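Local coordinates for protein hydroxylase (Rhodococcus sp., PDB 2OR0) that probably acts as a flavin-dependent hydroxylase of the acyl-CoA dehydrogenase family, using reduced flavin and molecular oxygen to insert one oxygen atom into its substrate, at residues A[250-255]-A[314-319]; A[330-335]-A[397-402]. All coordinates share one frame; numbering follows the deposited sequence.

Interaction 1 (A[250-255]-A[314-319]); sequences YSCMFP and ETADRF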
ATOM      1  N   TYR A 250      -1.602   4.995 -12.638  1.00 29.18           N
ATOM      2  CA  TYR A 250      -1.305   5.304 -11.230  1.00 28.43           C
ATOM      3  C   TYR A 250      -2.445   4.817 -10.301  1.00 27.12           C
ATOM      4  O   TYR A 250      -2.174   4.259  -9.254  1.00 27.39           O
ATOM      5  CB  TYR A 250      -1.068   6.826 -11.049  1.00 28.49           C
ATOM      6  CG  TYR A 250      -0.810   7.293  -9.614  1.00 30.03           C
ATOM      7  CD1 TYR A 250       0.485   7.342  -9.081  1.00 26.23           C
ATOM      8  CD2 TYR A 250      -1.866   7.708  -8.802  1.00 29.33           C
ATOM      9  CE1 TYR A 250       0.712   7.782  -7.758  1.00 29.64           C
ATOM     10  CE2 TYR A 250      -1.645   8.162  -7.500  1.00 29.83           C
ATOM     11  CZ  TYR A 250      -0.369   8.191  -6.989  1.00 29.61           C
ATOM     12  OH  TYR A 250      -0.208   8.649  -5.694  1.00 34.30           O
ATOM     13  N   SER A 251      -3.688   5.018 -10.719  1.00 26.66           N
ATOM     14  CA  SER A 251      -4.842   4.620  -9.936  1.00 27.39           C
ATOM     15  C   SER A 251      -4.987   3.112  -9.764  1.00 27.61           C
ATOM     16  O   SER A 251      -5.719   2.655  -8.884  1.00 28.11           O
ATOM     17  CB  SER A 251      -6.125   5.192 -10.510  1.00 27.31           C
ATOM     18  OG  SER A 251      -6.471   4.604 -11.756  1.00 28.65           O
ATOM     19  N   CYS A 252      -4.309   2.341 -10.611  1.00 27.63           N
ATOM     20  CA  CYS A 252      -4.185   0.934 -10.379  1.00 27.02           C
ATOM     21  C   CYS A 252      -3.007   0.644  -9.451  1.00 27.39           C
ATOM     22  O   CYS A 252      -3.181  -0.038  -8.425  1.00 27.42           O
ATOM     23  CB  CYS A 252      -4.058   0.151 -11.699  1.00 27.27           C
ATOM     24  SG  CYS A 252      -3.889  -1.643 -11.441  1.00 29.29           S
HETATM   25  N   MSE A 253      -1.820   1.161  -9.774  1.00 26.48           N
HETATM   26  CA  MSE A 253      -0.604   0.719  -9.091  1.00 27.03           C
HETATM   27  C   MSE A 253      -0.498   1.201  -7.627  1.00 27.31           C
HETATM   28  O   MSE A 253      -0.001   0.466  -6.739  1.00 27.23           O
HETATM   29  CB  MSE A 253       0.648   1.166  -9.876  1.00 28.14           C
HETATM   30  CG  MSE A 253       0.769   0.533 -11.278  1.00 28.31           C
HETATM   31 SE   MSE A 253       0.890  -1.428 -11.166  0.75 34.90          SE
HETATM   32  CE  MSE A 253       2.412  -1.662 -10.084  1.00 26.27           C
ATOM     33  N   PHE A 254      -0.909   2.446  -7.392  1.00 26.94           N
ATOM     34  CA  PHE A 254      -0.748   3.035  -6.058  1.00 27.17           C
ATOM     35  C   PHE A 254      -1.646   2.283  -5.060  1.00 25.97           C
ATOM     36  O   PHE A 254      -1.143   1.755  -4.091  1.00 26.43           O
ATOM     37  CB  PHE A 254      -0.941   4.583  -6.080  1.00 27.16           C
ATOM     38  CG  PHE A 254      -1.256   5.199  -4.720  1.00 28.25           C
ATOM     39  CD1 PHE A 254      -0.393   5.054  -3.640  1.00 28.98           C
ATOM     40  CD2 PHE A 254      -2.424   5.939  -4.545  1.00 29.67           C
ATOM     41  CE1 PHE A 254      -0.715   5.615  -2.402  1.00 29.45           C
ATOM     42  CE2 PHE A 254      -2.738   6.516  -3.317  1.00 28.05           C
ATOM     43  CZ  PHE A 254      -1.881   6.350  -2.257  1.00 28.60           C
ATOM     44  N   PRO A 255      -2.963   2.198  -5.309  1.00 26.04           N
ATOM     45  CA  PRO A 255      -3.801   1.405  -4.402  1.00 26.18           C
ATOM     46  C   PRO A 255      -3.552  -0.119  -4.379  1.00 27.55           C
ATOM     47  O   PRO A 255      -4.057  -0.793  -3.468  1.00 27.63           O
ATOM     48  CB  PRO A 255      -5.204   1.683  -4.899  1.00 25.93           C
ATOM     49  CG  PRO A 255      -5.114   2.935  -5.646  1.00 25.97           C
ATOM     50  CD  PRO A 255      -3.777   2.854  -6.334  1.00 25.68           C
ATOM     51  N   GLU A 314      -6.742  -9.610 -11.045  1.00 26.28           N
ATOM     52  CA  GLU A 314      -7.272  -9.698 -12.418  1.00 26.78           C
ATOM     53  C   GLU A 314      -7.256  -8.337 -13.140  1.00 27.32           C
ATOM     54  O   GLU A 314      -6.873  -8.247 -14.325  1.00 26.58           O
ATOM     55  CB  GLU A 314      -8.670 -10.339 -12.423  1.00 26.92           C
ATOM     56  CG  GLU A 314      -9.257 -10.684 -13.814  1.00 29.50           C
ATOM     57  CD  GLU A 314      -9.842  -9.481 -14.580  1.00 34.53           C
ATOM     58  OE1 GLU A 314     -10.442  -8.535 -13.975  1.00 34.24           O
ATOM     59  OE2 GLU A 314      -9.718  -9.485 -15.831  1.00 37.73           O
ATOM     60  N   THR A 315      -7.653  -7.268 -12.430  1.00 26.97           N
ATOM     61  CA  THR A 315      -7.557  -5.925 -12.993  1.00 26.76           C
ATOM     62  C   THR A 315      -6.148  -5.600 -13.525  1.00 27.41           C
ATOM     63  O   THR A 315      -6.006  -5.106 -14.652  1.00 27.01           O
ATOM     64  CB  THR A 315      -7.946  -4.842 -11.974  1.00 26.76           C
ATOM     65  OG1 THR A 315      -9.284  -5.093 -11.500  1.00 24.97           O
ATOM     66  CG2 THR A 315      -7.875  -3.457 -12.641  1.00 26.67           C
ATOM     67  N   ALA A 316      -5.128  -5.867 -12.704  1.00 27.84           N
ATOM     68  CA  ALA A 316      -3.737  -5.574 -13.033  1.00 28.62           C
ATOM     69  C   ALA A 316      -3.233  -6.432 -14.215  1.00 29.94           C
ATOM     70  O   ALA A 316      -2.529  -5.910 -15.078  1.00 29.02           O
ATOM     71  CB  ALA A 316      -2.831  -5.757 -11.810  1.00 28.23           C
ATOM     72  N   ASP A 317      -3.586  -7.735 -14.234  1.00 31.06           N
ATOM     73  CA  ASP A 317      -3.258  -8.636 -15.360  1.00 31.97           C
ATOM     74  C   ASP A 317      -3.716  -8.062 -16.686  1.00 31.87           C
ATOM     75  O   ASP A 317      -2.970  -8.057 -17.676  1.00 32.56           O
ATOM     76  CB  ASP A 317      -4.024  -9.942 -15.244  1.00 32.52           C
ATOM     77  CG  ASP A 317      -3.399 -10.922 -14.332  1.00 34.10           C
ATOM     78  OD1 ASP A 317      -2.216 -10.804 -13.961  1.00 36.47           O
ATOM     79  OD2 ASP A 317      -4.139 -11.863 -13.990  1.00 39.38           O
ATOM     80  N   ARG A 318      -4.978  -7.647 -16.695  1.00 31.17           N
ATOM     81  CA  ARG A 318      -5.662  -7.164 -17.879  1.00 31.73           C
ATOM     82  C   ARG A 318      -5.141  -5.810 -18.318  1.00 31.56           C
ATOM     83  O   ARG A 318      -4.953  -5.586 -19.522  1.00 31.00           O
ATOM     84  CB  ARG A 318      -7.156  -7.104 -17.629  1.00 30.71           C
ATOM     85  CG  ARG A 318      -7.990  -6.556 -18.766  1.00 33.88           C
ATOM     86  CD  ARG A 318      -9.497  -6.963 -18.591  1.00 34.31           C
ATOM     87  NE  ARG A 318      -9.840  -6.965 -17.161  1.00 39.30           N
ATOM     88  CZ  ARG A 318     -10.203  -5.874 -16.472  1.00 39.07           C
ATOM     89  NH1 ARG A 318     -10.469  -5.963 -15.174  1.00 35.88           N
ATOM     90  NH2 ARG A 318     -10.308  -4.695 -17.085  1.00 37.22           N
ATOM     91  N   PHE A 319      -4.922  -4.909 -17.352  1.00 29.81           N
ATOM     92  CA  PHE A 319      -4.328  -3.603 -17.650  1.00 28.78           C
ATOM     93  C   PHE A 319      -2.925  -3.817 -18.238  1.00 28.74           C
ATOM     94  O   PHE A 319      -2.557  -3.181 -19.225  1.00 28.68           O
ATOM     95  CB  PHE A 319      -4.252  -2.741 -16.377  1.00 27.51           C
ATOM     96  CG  PHE A 319      -5.564  -2.056 -15.993  1.00 26.60           C
ATOM     97  CD1 PHE A 319      -6.782  -2.417 -16.574  1.00 25.94           C
ATOM     98  CD2 PHE A 319      -5.571  -1.065 -14.987  1.00 26.91           C
ATOM     99  CE1 PHE A 319      -7.990  -1.789 -16.199  1.00 25.91           C
ATOM    100  CE2 PHE A 319      -6.764  -0.428 -14.611  1.00 22.50           C
ATOM    101  CZ  PHE A 319      -7.971  -0.789 -15.215  1.00 24.62           C
TER

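Interaction 2 (A[330-335]-A[397-402]); sequences TFEERA and LTQLGG. With ACT (acetate ion), chain E.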
ATOM      1  N   THR A 330      -8.910   3.081 -20.871  1.00 37.43           N
ATOM      2  CA  THR A 330      -9.876   4.177 -20.788  1.00 36.68           C
ATOM      3  C   THR A 330     -10.215   4.604 -19.351  1.00 35.96           C
ATOM      4  O   THR A 330      -9.954   3.864 -18.404  1.00 35.34           O
ATOM      5  CB  THR A 330     -11.183   3.848 -21.518  1.00 36.14           C
ATOM      6  OG1 THR A 330     -11.936   2.876 -20.774  1.00 35.93           O
ATOM      7  CG2 THR A 330     -10.900   3.348 -22.936  1.00 37.63           C
ATOM      8  N   PHE A 331     -10.793   5.802 -19.221  1.00 35.37           N
ATOM      9  CA  PHE A 331     -11.242   6.348 -17.935  1.00 34.58           C
ATOM     10  C   PHE A 331     -12.225   5.371 -17.280  1.00 34.24           C
ATOM     11  O   PHE A 331     -12.022   5.037 -16.129  1.00 34.21           O
ATOM     12  CB  PHE A 331     -11.871   7.749 -18.103  1.00 34.54           C
ATOM     13  CG  PHE A 331     -12.434   8.325 -16.822  1.00 32.95           C
ATOM     14  CD1 PHE A 331     -11.639   9.056 -15.966  1.00 33.15           C
ATOM     15  CD2 PHE A 331     -13.762   8.122 -16.475  1.00 35.15           C
ATOM     16  CE1 PHE A 331     -12.165   9.597 -14.762  1.00 33.41           C
ATOM     17  CE2 PHE A 331     -14.289   8.644 -15.265  1.00 34.03           C
ATOM     18  CZ  PHE A 331     -13.480   9.379 -14.426  1.00 31.97           C
ATOM     19  N   GLU A 332     -13.231   4.898 -18.031  1.00 33.99           N
ATOM     20  CA  GLU A 332     -14.206   3.890 -17.557  1.00 34.82           C
ATOM     21  C   GLU A 332     -13.530   2.621 -17.032  1.00 34.06           C
ATOM     22  O   GLU A 332     -13.882   2.129 -15.967  1.00 33.88           O
ATOM     23  CB  GLU A 332     -15.250   3.524 -18.633  1.00 34.59           C
ATOM     24  CG  GLU A 332     -16.349   2.505 -18.134  1.00 35.88           C
ATOM     25  CD  GLU A 332     -17.422   2.142 -19.187  1.00 37.68           C
ATOM     26  OE1 GLU A 332     -17.626   2.910 -20.161  1.00 42.11           O
ATOM     27  OE2 GLU A 332     -18.073   1.080 -19.042  1.00 41.91           O
ATOM     28  N   GLU A 333     -12.542   2.120 -17.772  1.00 32.44           N
ATOM     29  CA  GLU A 333     -11.763   0.986 -17.337  1.00 32.18           C
ATOM     30  C   GLU A 333     -11.036   1.274 -16.034  1.00 30.49           C
ATOM     31  O   GLU A 333     -11.012   0.437 -15.132  1.00 29.45           O
ATOM     32  CB  GLU A 333     -10.770   0.555 -18.423  1.00 31.49           C
ATOM     33  CG  GLU A 333     -11.440  -0.174 -19.597  1.00 34.05           C
ATOM     34  CD  GLU A 333     -10.461  -0.531 -20.744  1.00 35.56           C
ATOM     35  OE1 GLU A 333      -9.412   0.139 -20.905  1.00 41.33           O
ATOM     36  OE2 GLU A 333     -10.755  -1.494 -21.485  1.00 39.84           O
ATOM     37  N   ARG A 334     -10.434   2.457 -15.937  1.00 28.89           N
ATOM     38  CA  ARG A 334      -9.756   2.839 -14.710  1.00 27.92           C
ATOM     39  C   ARG A 334     -10.712   2.942 -13.508  1.00 25.85           C
ATOM     40  O   ARG A 334     -10.358   2.547 -12.405  1.00 26.23           O
ATOM     41  CB  ARG A 334      -8.962   4.123 -14.920  1.00 27.19           C
ATOM     42  CG  ARG A 334      -7.569   3.898 -15.554  1.00 30.28           C
ATOM     43  CD  ARG A 334      -7.190   5.052 -16.506  1.00 34.83           C
ATOM     44  NE  ARG A 334      -7.192   6.357 -15.840  1.00 39.64           N
ATOM     45  CZ  ARG A 334      -7.475   7.514 -16.438  1.00 41.90           C
ATOM     46  NH1 ARG A 334      -7.788   7.537 -17.730  1.00 43.06           N
ATOM     47  NH2 ARG A 334      -7.445   8.654 -15.742  1.00 42.36           N
ATOM     48  N   ALA A 335     -11.899   3.469 -13.755  1.00 24.60           N
ATOM     49  CA  ALA A 335     -12.925   3.728 -12.742  1.00 25.08           C
ATOM     50  C   ALA A 335     -13.439   2.397 -12.194  1.00 25.42           C
ATOM     51  O   ALA A 335     -13.610   2.225 -10.972  1.00 24.84           O
ATOM     52  CB  ALA A 335     -14.085   4.532 -13.350  1.00 23.79           C
ATOM     53  N   LEU A 397     -21.845   5.727 -13.062  1.00 28.02           N
ATOM     54  CA  LEU A 397     -22.246   6.798 -13.969  1.00 28.94           C
ATOM     55  C   LEU A 397     -21.600   6.613 -15.364  1.00 29.13           C
ATOM     56  O   LEU A 397     -22.282   6.774 -16.381  1.00 29.93           O
ATOM     57  CB  LEU A 397     -21.953   8.190 -13.389  1.00 28.72           C
ATOM     58  CG  LEU A 397     -22.357   9.411 -14.263  1.00 29.41           C
ATOM     59  CD1 LEU A 397     -23.858   9.481 -14.455  1.00 29.74           C
ATOM     60  CD2 LEU A 397     -21.847  10.707 -13.666  1.00 29.04           C
ATOM     61  N   THR A 398     -20.323   6.240 -15.427  1.00 30.39           N
ATOM     62  CA  THR A 398     -19.702   6.006 -16.744  1.00 31.39           C
ATOM     63  C   THR A 398     -20.402   4.860 -17.485  1.00 31.58           C
ATOM     64  O   THR A 398     -20.595   4.930 -18.709  1.00 31.00           O
ATOM     65  CB  THR A 398     -18.178   5.775 -16.681  1.00 31.22           C
ATOM     66  OG1 THR A 398     -17.894   4.538 -16.007  1.00 34.97           O
ATOM     67  CG2 THR A 398     -17.513   6.892 -15.936  1.00 31.01           C
ATOM     68  N   GLN A 399     -20.838   3.844 -16.741  1.00 31.47           N
ATOM     69  CA  GLN A 399     -21.514   2.693 -17.347  1.00 32.25           C
ATOM     70  C   GLN A 399     -22.865   3.063 -17.895  1.00 32.32           C
ATOM     71  O   GLN A 399     -23.343   2.429 -18.820  1.00 32.76           O
ATOM     72  CB  GLN A 399     -21.637   1.525 -16.372  1.00 32.55           C
ATOM     73  CG  GLN A 399     -20.300   0.861 -16.098  1.00 34.37           C
ATOM     74  CD  GLN A 399     -20.466  -0.421 -15.325  1.00 37.58           C
ATOM     75  OE1 GLN A 399     -20.217  -0.463 -14.126  1.00 38.19           O
ATOM     76  NE2 GLN A 399     -20.897  -1.483 -16.009  1.00 38.43           N
ATOM     77  N   LEU A 400     -23.473   4.102 -17.344  1.00 32.51           N
ATOM     78  CA  LEU A 400     -24.732   4.618 -17.877  1.00 33.69           C
ATOM     79  C   LEU A 400     -24.532   5.620 -19.006  1.00 33.82           C
ATOM     80  O   LEU A 400     -25.501   6.185 -19.507  1.00 34.35           O
ATOM     81  CB  LEU A 400     -25.522   5.310 -16.782  1.00 34.34           C
ATOM     82  CG  LEU A 400     -26.597   4.617 -15.956  1.00 36.25           C
ATOM     83  CD1 LEU A 400     -26.237   3.239 -15.583  1.00 35.53           C
ATOM     84  CD2 LEU A 400     -26.796   5.476 -14.719  1.00 37.77           C
ATOM     85  N   GLY A 401     -23.285   5.855 -19.391  1.00 34.53           N
ATOM     86  CA  GLY A 401     -22.987   6.788 -20.461  1.00 35.88           C
ATOM     87  C   GLY A 401     -22.674   8.212 -20.037  1.00 37.13           C
ATOM     88  O   GLY A 401     -22.427   9.067 -20.901  1.00 36.98           O
ATOM     89  N   GLY A 402     -22.662   8.465 -18.720  1.00 37.14           N
ATOM     90  CA  GLY A 402     -22.440   9.797 -18.178  1.00 37.31           C
ATOM     91  C   GLY A 402     -20.973  10.095 -17.996  1.00 38.03           C
ATOM     92  O   GLY A 402     -20.136   9.210 -18.131  1.00 38.50           O
TER
HETATM   93  C   ACT E 607      -8.932  11.663 -17.156  1.00 63.11           C
HETATM   94  O   ACT E 607      -9.799  11.503 -18.040  1.00 62.96           O
HETATM   95  OXT ACT E 607      -7.842  11.099 -17.385  1.00 63.68           O
HETATM   96  CH3 ACT E 607      -9.171  12.467 -15.909  1.00 62.76           C

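Interaction 1 (A[250-255]-A[314-319])
C252 and A316 bring their CA atoms to 7.0 Å, the nearest backbone approach between the opening turns of helix 250-277 and a late turn of helix 292-324. This is helix-helix packing in the helical C-terminal region of the acyl-CoA dehydrogenase fold, and only three residues carry it: C252 on one side, A316 and F319 on the other. The CB of C252 points toward the second helix. Its sulfur lies anti to the backbone N (chi1 180°), which carries SG outward until it comes to 4.2 Å from A316 CA, close to that residue's methyl group as well. With only a methyl at A316, probably little stands between the thiol and the helix backbone. F319 turns its ring edge to C252 CB, while T315 CG2, one turn back on the same helix, sits over the centre of one ring face. SG itself stands obliquely to the ring, 5.1 Å from the F319 centroid and 58° off the normal, a cysteine sulfur-aromatic contact. Further round helix 292-324, R318 grips the E314 carboxylate side-on through NE and NH1, and D317 forms a salt bridge with R79. The tightest carbon contact is C252 CB against F319 CD2, 3.8 Å, near the ring plane.

Interaction 2 (A[330-335]-A[397-402])
T398 OG1 hydrogen-bonds to S395 O in its own helix and is packed by E332 CG at 3.3 Å, where the first turn of helix 331-356 meets the last turn of helix 389-399. With chi1 at 67°, T398 places this hydroxyl between backbone N and carbonyl carbon. The E332 and T398 side chains run alongside one another with opposite senses. Beyond CG the glutamate is extended, bringing OE2 to 3.7 Å from Q399 CG, while Q399 OE1 accepts from R339 of the opposing helix. Replacing E332 with alanine removes CG and the carboxylate and would probably open a gap beside the T398 hydroxyl and strip Q399 CG of its neighbour. T398 CG2 meets the F331 ring edge-on, with CE2 the nearest ring atom; on the other flank of that ring, F331 CD1 lies 3.7 Å from O of an acetate ion, probably a guest from the crystallisation liquor. R334 NH2 donates to acetate OXT at 3.0 Å, nearly straight at 168° and in the guanidinium plane, and R409 NH2 is a second donor to the ion. Both helix ends are closed off: T330 and E333 form a capping box, E333 N reaching T330 OG1 at 3.2 Å, and a Schellman motif ends helix 389-399, G402 N bonding to L397 O at 2.9 Å. With the threonine hydroxyl bonded inside its own helix, the two segments meet by van der Waals packing of methylene, methyl, ring edge and one carboxylate oxygen, while the R339-Q399 bond ties the helices together.

How the interactions relate
Interaction 1 comes first along the chain and is complete before interaction 2 begins; their centres are about 16 Å apart, on the same side of the chain's centre. Interaction 1 joins helices 250-277 and 292-324, interaction 2 joins helices 331-356 and 389-399. Helices 292-324 and 331-356 follow each other in sequence, and F319 CZ packs 3.3 Å from E333 O where they meet; from helix 250-277, S251 OG also touches R334 CG. I412, the last residue modelled, bridges the two contacts, its O accepting from S251 OG and R334 NE. Interaction 1 is centred about 13 Å from the chain's centre and interaction 2 about 25 Å, so helix packing continues from the buried part of the helical region to its partly buried end.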